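Local coordinates for protein glycerate 2-kinase (Pyrococcus horikoshii, PDB 1X3L) that catalyses the ATP-dependent phosphorylation of D-glycerate to 2-phosphoglycerate, with magnesium as cofactor and several other phosphate donors accepted, at residues A266-I275 with N424-I432. Numbering follows the deposited sequence.
Sequences ASNSISCEAI and NVNSIVIAI
The flat carboxamide of Asn268 meets two backbone carbonyls at its NH2 edge. Ile428 CG1 stands off one face, out beyond the NH2 end, 3.7 Å from Asn268 ND2. Asn268 ND2 donates to Ser427 O at 2.8 Å and to Val425 O at 3.0 Å. Both acceptors lie close to the amide plane, so both N-H groups are used and rotation is checked. The donor sits in the carbonyl plane of Val425 but well above that of Ser427. Asn268 CG lies anti to the backbone N (chi1 -170°), carrying the amide from the first helical turn to the strand start. A leucine in its place would probably leave the buried carbonyls of Val425 and Ser427 without these donors. Beside it, Val425 CB packs 3.6 Å from Ser267 C, at the N-cap; Ser267 OG accepts from Ile270 N. Farther along, Ile428 CD1 touches Ser271 CB at 3.7 Å. Ile275 CD1 meets Ile430 CD1 tip to tip at a tight 3.4 Å. Helix 268-275 and strand 427-432 run roughly parallel, 25° apart, with axes 9.3 Å from each other. Strand 260-266 ends the parallel sheet; the next helix, 268-281, lies on the mixed sheet, where strand 427-435 runs between 322-328 and 359-366. The contact thus sits where the two sheet-bearing parts join. Val325 and helix 6-20 also pack here; Ser271 OG hydrogen-bonds to Ala17 O of that helix.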
ATOM      1  N   ALA A 266      -0.151   7.366   4.023  1.00 26.78           N
ATOM      2  CA  ALA A 266       0.592   6.206   4.506  1.00 25.96           C
ATOM      3  C   ALA A 266       1.166   5.571   3.261  1.00 26.10           C
ATOM      4  O   ALA A 266       0.445   5.341   2.288  1.00 26.95           O
ATOM      5  CB  ALA A 266      -0.333   5.229   5.242  1.00 25.51           C
ATOM      6  N   SER A 267       2.467   5.309   3.285  1.00 25.73           N
ATOM      7  CA  SER A 267       3.147   4.731   2.133  1.00 26.19           C
ATOM      8  C   SER A 267       4.525   4.275   2.569  1.00 26.52           C
ATOM      9  O   SER A 267       4.963   4.567   3.678  1.00 26.57           O
ATOM     10  CB  SER A 267       3.314   5.787   1.042  1.00 26.49           C
ATOM     11  OG  SER A 267       4.207   6.805   1.480  1.00 24.77           O
ATOM     12  N   ASN A 268       5.213   3.568   1.687  1.00 27.20           N
ATOM     13  CA  ASN A 268       6.543   3.087   2.002  1.00 27.59           C
ATOM     14  C   ASN A 268       7.455   4.283   2.301  1.00 27.57           C
ATOM     15  O   ASN A 268       8.213   4.266   3.269  1.00 27.54           O
ATOM     16  CB  ASN A 268       7.077   2.263   0.831  1.00 27.84           C
ATOM     17  CG  ASN A 268       8.348   1.534   1.176  1.00 29.72           C
ATOM     18  OD1 ASN A 268       9.424   2.123   1.192  1.00 29.37           O
ATOM     19  ND2 ASN A 268       8.230   0.244   1.473  1.00 28.71           N
ATOM     20  N   SER A 269       7.361   5.326   1.477  1.00 27.32           N
ATOM     21  CA  SER A 269       8.170   6.530   1.658  1.00 27.56           C
ATOM     22  C   SER A 269       7.917   7.200   3.014  1.00 27.01           C
ATOM     23  O   SER A 269       8.856   7.627   3.695  1.00 24.64           O
ATOM     24  CB  SER A 269       7.882   7.535   0.540  1.00 28.25           C
ATOM     25  OG  SER A 269       8.596   8.742   0.760  1.00 29.52           O
ATOM     26  N   ILE A 270       6.650   7.294   3.402  1.00 26.14           N
ATOM     27  CA  ILE A 270       6.311   7.911   4.680  1.00 26.56           C
ATOM     28  C   ILE A 270       6.882   7.084   5.830  1.00 27.12           C
ATOM     29  O   ILE A 270       7.325   7.636   6.843  1.00 28.07           O
ATOM     30  CB  ILE A 270       4.774   8.090   4.816  1.00 26.93           C
ATOM     31  CG1 ILE A 270       4.327   9.267   3.935  1.00 25.44           C
ATOM     32  CG2 ILE A 270       4.385   8.346   6.266  1.00 24.74           C
ATOM     33  CD1 ILE A 270       2.828   9.415   3.819  1.00 24.41           C
ATOM     34  N   SER A 271       6.898   5.764   5.670  1.00 25.50           N
ATOM     35  CA  SER A 271       7.456   4.913   6.715  1.00 26.43           C
ATOM     36  C   SER A 271       8.984   5.031   6.735  1.00 23.46           C
ATOM     37  O   SER A 271       9.596   5.008   7.803  1.00 26.43           O
ATOM     38  CB  SER A 271       7.024   3.452   6.524  1.00 24.29           C
ATOM     39  OG  SER A 271       5.671   3.270   6.926  1.00 24.56           O
ATOM     40  N   CYS A 272       9.596   5.170   5.563  1.00 23.58           N
ATOM     41  CA  CYS A 272      11.051   5.314   5.488  1.00 22.95           C
ATOM     42  C   CYS A 272      11.479   6.639   6.124  1.00 24.29           C
ATOM     43  O   CYS A 272      12.537   6.731   6.749  1.00 25.22           O
ATOM     44  CB  CYS A 272      11.524   5.267   4.030  1.00 25.06           C
ATOM     45  SG  CYS A 272      11.425   3.615   3.249  1.00 25.54           S
ATOM     46  N   GLU A 273      10.647   7.664   5.966  1.00 24.20           N
ATOM     47  CA  GLU A 273      10.952   8.969   6.531  1.00 25.67           C
ATOM     48  C   GLU A 273      10.825   8.899   8.052  1.00 25.59           C
ATOM     49  O   GLU A 273      11.606   9.521   8.776  1.00 24.65           O
ATOM     50  CB  GLU A 273      10.017  10.032   5.941  1.00 24.25           C
ATOM     51  CG  GLU A 273      10.189  10.178   4.430  1.00 25.70           C
ATOM     52  CD  GLU A 273       9.189  11.133   3.794  1.00 29.95           C
ATOM     53  OE1 GLU A 273       8.093  11.327   4.360  1.00 31.14           O
ATOM     54  OE2 GLU A 273       9.494  11.677   2.709  1.00 32.30           O
ATOM     55  N   ALA A 274       9.854   8.126   8.531  1.00 24.22           N
ATOM     56  CA  ALA A 274       9.665   7.959   9.967  1.00 24.39           C
ATOM     57  C   ALA A 274      10.911   7.296  10.550  1.00 23.78           C
ATOM     58  O   ALA A 274      11.328   7.612  11.665  1.00 26.12           O
ATOM     59  CB  ALA A 274       8.429   7.104  10.249  1.00 25.19           C
ATOM     60  N   ILE A 275      11.503   6.375   9.790  1.00 24.79           N
ATOM     61  CA  ILE A 275      12.717   5.678  10.221  1.00 23.48           C
ATOM     62  C   ILE A 275      13.903   6.640  10.275  1.00 23.13           C
ATOM     63  O   ILE A 275      14.639   6.686  11.266  1.00 22.04           O
ATOM     64  CB  ILE A 275      13.093   4.527   9.248  1.00 23.15           C
ATOM     65  CG1 ILE A 275      12.087   3.377   9.367  1.00 25.97           C
ATOM     66  CG2 ILE A 275      14.495   4.021   9.552  1.00 20.64           C
ATOM     67  CD1 ILE A 275      12.301   2.272   8.320  1.00 26.12           C
ATOM     68  N   ASN A 424      -0.215  -2.257   5.325  1.00 30.16           N
ATOM     69  CA  ASN A 424       0.623  -2.758   4.246  1.00 29.85           C
ATOM     70  C   ASN A 424       1.139  -1.663   3.325  1.00 30.15           C
ATOM     71  O   ASN A 424       0.395  -1.117   2.507  1.00 28.49           O
ATOM     72  CB  ASN A 424      -0.136  -3.805   3.418  1.00 32.81           C
ATOM     73  CG  ASN A 424       0.668  -4.306   2.225  1.00 34.25           C
ATOM     74  OD1 ASN A 424       1.897  -4.248   2.217  1.00 31.76           O
ATOM     75  ND2 ASN A 424      -0.029  -4.817   1.216  1.00 35.01           N
ATOM     76  N   VAL A 425       2.417  -1.332   3.477  1.00 28.51           N
ATOM     77  CA  VAL A 425       3.050  -0.337   2.626  1.00 28.17           C
ATOM     78  C   VAL A 425       4.316  -0.973   2.066  1.00 27.62           C
ATOM     79  O   VAL A 425       5.310  -0.301   1.805  1.00 26.53           O
ATOM     80  CB  VAL A 425       3.388   0.966   3.393  1.00 27.92           C
ATOM     81  CG1 VAL A 425       2.091   1.646   3.831  1.00 28.28           C
ATOM     82  CG2 VAL A 425       4.266   0.668   4.589  1.00 25.14           C
ATOM     83  N   ASN A 426       4.248  -2.290   1.896  1.00 26.78           N
ATOM     84  CA  ASN A 426       5.309  -3.143   1.348  1.00 26.78           C
ATOM     85  C   ASN A 426       6.531  -3.259   2.279  1.00 27.37           C
ATOM     86  O   ASN A 426       6.431  -3.159   3.495  1.00 27.86           O
ATOM     87  CB  ASN A 426       5.737  -2.565  -0.002  1.00 27.97           C
ATOM     88  CG  ASN A 426       4.648  -2.802  -1.016  1.00 32.35           C
ATOM     89  OD1 ASN A 426       4.062  -3.878  -1.099  1.00 31.79           O
ATOM     90  ND2 ASN A 426       4.374  -1.754  -1.811  1.00 31.51           N
ATOM     91  N   SER A 427       7.708  -3.506   1.710  1.00 26.99           N
ATOM     92  CA  SER A 427       8.885  -3.778   2.532  1.00 27.29           C
ATOM     93  C   SER A 427       9.950  -2.709   2.676  1.00 27.04           C
ATOM     94  O   SER A 427      10.095  -1.826   1.831  1.00 26.36           O
ATOM     95  CB  SER A 427       9.553  -5.063   2.040  1.00 24.41           C
ATOM     96  OG  SER A 427       8.652  -6.153   2.103  1.00 27.79           O
ATOM     97  N   ILE A 428      10.715  -2.829   3.759  1.00 26.30           N
ATOM     98  CA  ILE A 428      11.795  -1.903   4.050  1.00 25.04           C
ATOM     99  C   ILE A 428      13.010  -2.637   4.590  1.00 25.88           C
ATOM    100  O   ILE A 428      12.880  -3.587   5.374  1.00 25.30           O
ATOM    101  CB  ILE A 428      11.384  -0.862   5.108  1.00 26.81           C
ATOM    102  CG1 ILE A 428      10.164  -0.080   4.628  1.00 25.43           C
ATOM    103  CG2 ILE A 428      12.563   0.069   5.402  1.00 25.36           C
ATOM    104  CD1 ILE A 428       9.562   0.840   5.685  1.00 25.92           C
ATOM    105  N   VAL A 429      14.185  -2.198   4.154  1.00 21.27           N
ATOM    106  CA  VAL A 429      15.434  -2.763   4.618  1.00 22.44           C
ATOM    107  C   VAL A 429      16.156  -1.643   5.349  1.00 23.29           C
ATOM    108  O   VAL A 429      16.349  -0.559   4.798  1.00 24.60           O
ATOM    109  CB  VAL A 429      16.348  -3.224   3.463  1.00 23.02           C
ATOM    110  CG1 VAL A 429      17.613  -3.840   4.039  1.00 24.23           C
ATOM    111  CG2 VAL A 429      15.624  -4.239   2.573  1.00 22.95           C
ATOM    112  N   ILE A 430      16.538  -1.888   6.592  1.00 22.23           N
ATOM    113  CA  ILE A 430      17.258  -0.875   7.342  1.00 23.95           C
ATOM    114  C   ILE A 430      18.674  -1.389   7.568  1.00 24.37           C
ATOM    115  O   ILE A 430      18.854  -2.485   8.100  1.00 25.17           O
ATOM    116  CB  ILE A 430      16.602  -0.610   8.710  1.00 23.57           C
ATOM    117  CG1 ILE A 430      15.143  -0.176   8.523  1.00 23.60           C
ATOM    118  CG2 ILE A 430      17.379   0.469   9.457  1.00 26.72           C
ATOM    119  CD1 ILE A 430      14.391   0.050   9.853  1.00 22.82           C
ATOM    120  N   ALA A 431      19.674  -0.620   7.143  1.00 22.31           N
ATOM    121  CA  ALA A 431      21.064  -1.018   7.339  1.00 23.04           C
ATOM    122  C   ALA A 431      21.721  -0.039   8.308  1.00 25.14           C
ATOM    123  O   ALA A 431      21.721   1.173   8.085  1.00 24.94           O
ATOM    124  CB  ALA A 431      21.812  -1.028   6.001  1.00 23.73           C
ATOM    125  N   ILE A 432      22.280  -0.564   9.391  1.00 25.29           N
ATOM    126  CA  ILE A 432      22.911   0.286  10.387  1.00 26.14           C
ATOM    127  C   ILE A 432      24.394  -0.008  10.529  1.00 27.41           C
ATOM    128  O   ILE A 432      24.795  -1.163  10.639  1.00 27.75           O
ATOM    129  CB  ILE A 432      22.258   0.092  11.778  1.00 26.31           C
ATOM    130  CG1 ILE A 432      20.748   0.322  11.687  1.00 26.63           C
ATOM    131  CG2 ILE A 432      22.895   1.040  12.787  1.00 27.26           C
ATOM    132  CD1 ILE A 432      19.994  -0.082  12.940  1.00 27.63           C
TER